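PDB 4FC9: uncharacterized protein, which is the C-terminal domain of the type III effector XopL, which is secreted into plant host cells and probably acts there as an E3 ubiquitin ligase. Local coordinates for residues 91-96 with 130-135. Numbering follows the deposited sequence.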
# COMPACT_ATOMS: atom_id res chain seq x y z
N LEU A 91 -1.62 7.83 13.40
CA LEU A 91 -1.37 9.17 12.89
C LEU A 91 0.02 9.33 12.30
O LEU A 91 0.22 10.10 11.36
CB LEU A 91 -1.53 10.19 14.01
CG LEU A 91 -2.89 10.27 14.67
CD1 LEU A 91 -2.87 11.35 15.74
CD2 LEU A 91 -3.97 10.53 13.62
N GLU A 92 0.98 8.64 12.88
CA GLU A 92 2.36 8.75 12.43
C GLU A 92 2.51 8.11 11.06
O GLU A 92 3.24 8.60 10.21
CB GLU A 92 3.31 8.12 13.44
CG GLU A 92 2.96 8.47 14.88
CD GLU A 92 4.18 8.79 15.71
OE1 GLU A 92 5.31 8.64 15.21
OE2 GLU A 92 4.01 9.20 16.88
N PHE A 93 1.79 7.00 10.86
CA PHE A 93 1.78 6.35 9.56
C PHE A 93 1.10 7.23 8.52
O PHE A 93 1.63 7.45 7.43
CB PHE A 93 1.07 5.00 9.63
CG PHE A 93 0.88 4.35 8.28
CD1 PHE A 93 1.91 3.62 7.70
CD2 PHE A 93 -0.33 4.47 7.60
CE1 PHE A 93 1.74 3.03 6.45
CE2 PHE A 93 -0.50 3.89 6.36
CZ PHE A 93 0.53 3.16 5.78
N LEU A 94 -0.08 7.75 8.86
CA LEU A 94 -0.84 8.59 7.94
C LEU A 94 -0.08 9.86 7.59
O LEU A 94 -0.15 10.35 6.46
CB LEU A 94 -2.21 8.91 8.54
CG LEU A 94 -3.07 7.67 8.81
CD1 LEU A 94 -4.33 8.04 9.59
CD2 LEU A 94 -3.42 6.96 7.51
N GLN A 95 0.67 10.38 8.55
CA GLN A 95 1.53 11.54 8.32
C GLN A 95 2.59 11.22 7.27
O GLN A 95 2.84 12.03 6.38
CB GLN A 95 2.19 11.99 9.62
CG GLN A 95 2.59 13.46 9.66
CD GLN A 95 1.44 14.39 10.04
OE1 GLN A 95 1.19 14.63 11.22
NE2 GLN A 95 0.75 14.91 9.03
N ARG A 96 3.21 10.04 7.36
CA ARG A 96 4.23 9.63 6.40
C ARG A 96 3.65 9.45 5.00
O ARG A 96 4.30 9.78 4.00
CB ARG A 96 4.91 8.33 6.83
CG ARG A 96 5.77 8.45 8.07
CD ARG A 96 6.95 9.38 7.84
NE ARG A 96 7.97 9.20 8.87
CZ ARG A 96 8.95 10.07 9.11
NH1 ARG A 96 9.84 9.82 10.07
NH2 ARG A 96 9.03 11.19 8.41
N SER A 130 -4.20 6.59 -0.89
CA SER A 130 -5.10 5.49 -0.54
C SER A 130 -4.45 4.11 -0.66
O SER A 130 -5.14 3.10 -0.65
CB SER A 130 -6.37 5.56 -1.39
OG SER A 130 -6.06 5.47 -2.77
N ALA A 131 -3.12 4.08 -0.76
CA ALA A 131 -2.40 2.81 -0.83
C ALA A 131 -2.17 2.21 0.55
O ALA A 131 -1.04 1.89 0.91
CB ALA A 131 -1.08 2.99 -1.55
N HIS A 132 -3.25 2.07 1.32
CA HIS A 132 -3.16 1.48 2.65
C HIS A 132 -4.53 1.00 3.15
O HIS A 132 -5.55 1.20 2.50
CB HIS A 132 -2.50 2.43 3.65
CG HIS A 132 -3.28 3.69 3.91
ND1 HIS A 132 -4.34 3.73 4.79
CD2 HIS A 132 -3.15 4.94 3.41
CE1 HIS A 132 -4.83 4.96 4.83
NE2 HIS A 132 -4.12 5.71 4.00
N LEU A 133 -4.53 0.34 4.31
CA LEU A 133 -5.71 -0.35 4.81
C LEU A 133 -6.58 0.50 5.72
O LEU A 133 -7.51 0.00 6.33
CB LEU A 133 -5.30 -1.63 5.56
CG LEU A 133 -4.69 -2.76 4.73
CD1 LEU A 133 -4.06 -3.79 5.64
CD2 LEU A 133 -5.75 -3.41 3.86
N GLY A 134 -6.28 1.79 5.80
CA GLY A 134 -6.99 2.67 6.71
C GLY A 134 -7.91 3.67 6.03
O GLY A 134 -8.34 4.64 6.65
N ILE A 135 -8.20 3.43 4.76
CA ILE A 135 -9.05 4.34 3.99
C ILE A 135 -10.52 4.20 4.38
O ILE A 135 -10.95 3.16 4.88
CB ILE A 135 -8.88 4.11 2.48
CG1 ILE A 135 -9.32 2.70 2.10
CG2 ILE A 135 -7.43 4.37 2.07
CD1 ILE A 135 -9.30 2.44 0.61
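Phe93 and His132 form an offset edge-to-face aromatic pair within the all-helical, bilobal C-terminal domain, joining helix 91-101 to the loop that follows helix 112-129. The ring centroids are 5.5 Å apart and the planes stand at 86°, with the edge of the phenyl ring directed toward the imidazole face; Phe93 CE2 lies 3.7 Å from His132 CG. The offset shows in the closest approach: Phe93 CE2 is also 3.7 Å from His132 CB, a methylene carbon lying near the phenyl plane, and Phe93 CZ is 3.8 Å from it. Leu94 meets the far end of the imidazole, its CD2 methyl 3.6 Å from His132 CE1. Both helix residues approach from one side of the imidazole plane; on the opposite side lies Ile135 CG2, displaced toward the ring's rim.

With Phe93 CG anti to its backbone N (chi1 173°), the phenyl extends from the helix toward the loop. Farther out, Met161 and Ile168 of helix 152-171 pack on Phe93, and Ser88 of helix 79-88 touches His132. Before the histidine, Ala131 centres an inverse gamma turn, and its carbonyl O is hydrogen-bonded to Thr164 OG1. Rotation of the imidazole is restrained by its own loop: Gly134 N donates to His132 ND1 over 2.9 Å, the N-H···N angle being 147° and the donor tilted slightly from the ring plane.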